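Long-range contact in lybatide 2 (Lycium barbarum, PDB 5NGN), which is a cystine-rich plant peptide of unestablished function, built on an unusual helical scaffold stapled by four disulfides: residues Ser4-Asn9 with Gln21-Cys26. Numbering follows the deposited sequence.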
ATOM      1  N   SER A   4      -1.111  -3.790  -4.643  1.00  4.65           N
ATOM      2  CA  SER A   4      -1.192  -5.096  -5.245  1.00  4.73           C
ATOM      3  C   SER A   4      -0.032  -6.044  -4.855  1.00  5.09           C
ATOM      4  O   SER A   4      -0.196  -7.267  -4.927  1.00  5.32           O
ATOM      5  CB  SER A   4      -1.269  -4.960  -6.775  1.00  5.04           C
ATOM      6  OG  SER A   4      -0.131  -4.300  -7.291  1.00  5.45           O
ATOM      7  N   GLU A   5       1.109  -5.455  -4.536  1.00  5.11           N
ATOM      8  CA  GLU A   5       2.245  -6.282  -4.051  1.00  5.76           C
ATOM      9  C   GLU A   5       1.980  -7.001  -2.778  1.00  6.17           C
ATOM     10  O   GLU A   5       2.665  -7.988  -2.538  1.00  7.14           O
ATOM     11  CB  GLU A   5       3.541  -5.429  -3.927  1.00  7.03           C
ATOM     12  CG  GLU A   5       3.890  -4.715  -5.235  1.00  8.29           C
ATOM     13  CD  GLU A   5       3.256  -3.343  -5.385  1.00  9.09           C
ATOM     14  OE1 GLU A   5       2.254  -3.027  -4.772  1.00  8.55           O
ATOM     15  OE2 GLU A   5       3.815  -2.540  -6.228  1.00 15.34           O
ATOM     16  N   TYR A   6       1.061  -6.491  -1.968  1.00  5.86           N
ATOM     17  CA  TYR A   6       0.952  -6.922  -0.593  1.00  6.66           C
ATOM     18  C   TYR A   6      -0.414  -7.342  -0.131  1.00  7.61           C
ATOM     19  O   TYR A   6      -0.545  -7.969   0.914  1.00  9.12           O
ATOM     20  CB  TYR A   6       1.381  -5.815   0.288  1.00  6.35           C
ATOM     21  CG  TYR A   6       2.702  -5.213   0.008  1.00  6.27           C
ATOM     22  CD1 TYR A   6       3.872  -6.010   0.035  1.00  6.45           C
ATOM     23  CD2 TYR A   6       2.846  -3.890  -0.313  1.00  5.72           C
ATOM     24  CE1 TYR A   6       5.103  -5.443  -0.205  1.00  6.52           C
ATOM     25  CE2 TYR A   6       4.079  -3.317  -0.589  1.00  5.96           C
ATOM     26  CZ  TYR A   6       5.224  -4.080  -0.465  1.00  6.10           C
ATOM     27  OH  TYR A   6       6.427  -3.523  -0.687  1.00  6.01           O
ATOM     28  N   CYS A   7      -1.489  -6.992  -0.888  1.00  7.32           N
ATOM     29  CA  CYS A   7      -2.863  -7.054  -0.446  1.00  7.51           C
ATOM     30  C   CYS A   7      -3.732  -7.580  -1.563  1.00  7.32           C
ATOM     31  O   CYS A   7      -3.427  -7.364  -2.718  1.00  7.01           O
ATOM     32  CB  CYS A   7      -3.370  -5.630  -0.080  1.00  7.32           C
ATOM     33  SG  CYS A   7      -2.504  -4.681   1.143  1.00  8.25           S
ATOM     34  N   SER A   8      -4.865  -8.157  -1.192  1.00  9.01           N
ATOM     35  CA  SER A   8      -5.897  -8.422  -2.202  1.00 10.27           C
ATOM     36  C   SER A   8      -6.812  -7.239  -2.399  1.00 11.45           C
ATOM     37  O   SER A   8      -7.352  -7.032  -3.508  1.00 14.97           O
ATOM     38  CB  SER A   8      -6.669  -9.703  -1.858  1.00 13.15           C
ATOM     39  OG  SER A   8      -7.355  -9.485  -0.661  1.00 15.89           O
ATOM     40  N   ASN A   9      -6.981  -6.410  -1.407  1.00 10.14           N
ATOM     41  CA  ASN A   9      -7.728  -5.185  -1.633  1.00 10.93           C
ATOM     42  C   ASN A   9      -6.808  -4.092  -2.150  1.00  8.91           C
ATOM     43  O   ASN A   9      -5.627  -4.277  -2.255  1.00  7.96           O
ATOM     44  CB  ASN A   9      -8.549  -4.803  -0.493  1.00 12.08           C
ATOM     45  CG  ASN A   9      -7.705  -4.389   0.666  1.00 12.00           C
ATOM     46  OD1 ASN A   9      -6.820  -5.132   1.087  1.00 18.89           O
ATOM     47  ND2 ASN A   9      -7.949  -3.227   1.171  1.00 13.25           N
ATOM     48  N   GLN A  21       7.545   4.035   2.897  1.00  6.17           N
ATOM     49  CA  GLN A  21       6.226   4.617   3.160  1.00  6.33           C
ATOM     50  C   GLN A  21       5.119   3.922   2.403  1.00  5.79           C
ATOM     51  O   GLN A  21       4.027   3.672   2.956  1.00  5.80           O
ATOM     52  CB  GLN A  21       6.216   6.108   2.923  1.00  7.80           C
ATOM     53  CG  GLN A  21       6.993   6.811   4.037  1.00  9.71           C
ATOM     54  CD  GLN A  21       7.021   8.302   3.952  1.00 13.25           C
ATOM     55  OE1 GLN A  21       5.989   8.929   4.156  1.00 15.05           O
ATOM     56  NE2 GLN A  21       8.202   8.877   3.807  1.00 15.89           N
ATOM     57  N   TYR A  22       5.340   3.584   1.146  1.00  5.42           N
ATOM     58  CA  TYR A  22       4.378   2.773   0.417  1.00  5.01           C
ATOM     59  C   TYR A  22       4.075   1.457   1.115  1.00  5.16           C
ATOM     60  O   TYR A  22       2.913   1.080   1.312  1.00  4.94           O
ATOM     61  CB  TYR A  22       4.881   2.520  -1.023  1.00  4.83           C
ATOM     62  CG  TYR A  22       3.959   1.666  -1.874  1.00  4.57           C
ATOM     63  CD1 TYR A  22       2.784   2.182  -2.369  1.00  5.11           C
ATOM     64  CD2 TYR A  22       4.268   0.353  -2.184  1.00  4.67           C
ATOM     65  CE1 TYR A  22       1.981   1.449  -3.192  1.00  4.90           C
ATOM     66  CE2 TYR A  22       3.477  -0.401  -3.030  1.00  4.53           C
ATOM     67  CZ  TYR A  22       2.311   0.170  -3.534  1.00  4.48           C
ATOM     68  OH  TYR A  22       1.493  -0.584  -4.361  1.00  5.32           O
ATOM     69  N   THR A  23       5.136   0.722   1.489  1.00  4.81           N
ATOM     70  CA  THR A  23       4.937  -0.562   2.139  1.00  4.82           C
ATOM     71  C   THR A  23       4.153  -0.416   3.482  1.00  4.88           C
ATOM     72  O   THR A  23       3.218  -1.189   3.746  1.00  4.49           O
ATOM     73  CB  THR A  23       6.310  -1.247   2.341  1.00  5.38           C
ATOM     74  OG1 THR A  23       7.007  -1.303   1.088  1.00  5.54           O
ATOM     75  CG2 THR A  23       6.121  -2.608   2.938  1.00  5.81           C
ATOM     76  N   LEU A  24       4.579   0.572   4.285  1.00  4.86           N
ATOM     77  CA  LEU A  24       3.818   0.870   5.536  1.00  5.12           C
ATOM     78  C   LEU A  24       2.361   1.157   5.296  1.00  5.14           C
ATOM     79  O   LEU A  24       1.482   0.581   5.921  1.00  5.25           O
ATOM     80  CB  LEU A  24       4.437   2.064   6.201  1.00  5.54           C
ATOM     81  CG  LEU A  24       5.771   1.818   6.929  1.00  6.46           C
ATOM     82  CD1 LEU A  24       6.432   3.125   7.157  1.00  7.17           C
ATOM     83  CD2 LEU A  24       5.584   0.994   8.159  1.00  7.27           C
ATOM     84  N   CYS A  25       2.108   2.037   4.304  1.00  5.06           N
ATOM     85  CA  CYS A  25       0.734   2.341   3.976  1.00  5.51           C
ATOM     86  C   CYS A  25      -0.002   1.068   3.667  1.00  4.93           C
ATOM     87  O   CYS A  25      -1.111   0.834   4.126  1.00  5.32           O
ATOM     88  CB  CYS A  25       0.729   3.310   2.825  1.00  5.97           C
ATOM     89  SG  CYS A  25      -0.873   4.020   2.353  1.00  7.78           S
ATOM     90  N   CYS A  26       0.553   0.238   2.844  1.00  4.59           N
ATOM     91  CA  CYS A  26      -0.151  -0.964   2.415  1.00  4.90           C
ATOM     92  C   CYS A  26      -0.371  -1.955   3.522  1.00  4.94           C
ATOM     93  O   CYS A  26      -1.464  -2.467   3.670  1.00  5.60           O
ATOM     94  CB  CYS A  26       0.575  -1.619   1.257  1.00  4.83           C
ATOM     95  SG  CYS A  26       0.556  -0.579  -0.262  1.00  5.07           S
TER
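A cystine-stapled helical scaffold brings these segments together: the loop Ser4-Asn9 lies against one side of helix 19-30, and two disulfides, Cys3-Cys26 and Cys7-Cys31, tie the N-terminal part of the chain to the helix and the residues just after it. Tyr22 reaches across from the helix to the loop. From CB its CG runs anti to the backbone N (chi1 179°), which sends the ring out toward the loop. CD2 and CE2 brush Tyr6 CE2; Tyr22 CE2 lies 3.9 Å from Tyr6 CE2, with the two side chains crossing obliquely. One face of the ring carries Cys26 SG, 3.7 Å above the plane and shifted toward the rim. At the tip, Tyr22 OH donates to Glu5 OE1 at 2.6 Å, meeting the syn lone pair of a carboxylate turned 80° from the ring plane; OH is also hydrogen-bonded to Cys3 N, so two partners grip it. An alanine at Tyr22 would remove ring and hydroxyl together, and would probably loosen Glu5 and uncover the sulfur of Cys26. Tyr6 takes the neighbouring place: Glu5 CB sits over the centre of one face, while Tyr6 CD2 packs on Cys26 CB at 3.6 Å, with Cys26 SG near the ring edge. Tyr6 OH ends 2.9 Å from Thr23 OG1, a hydroxyl that also bonds to Gln19 O one helical turn back.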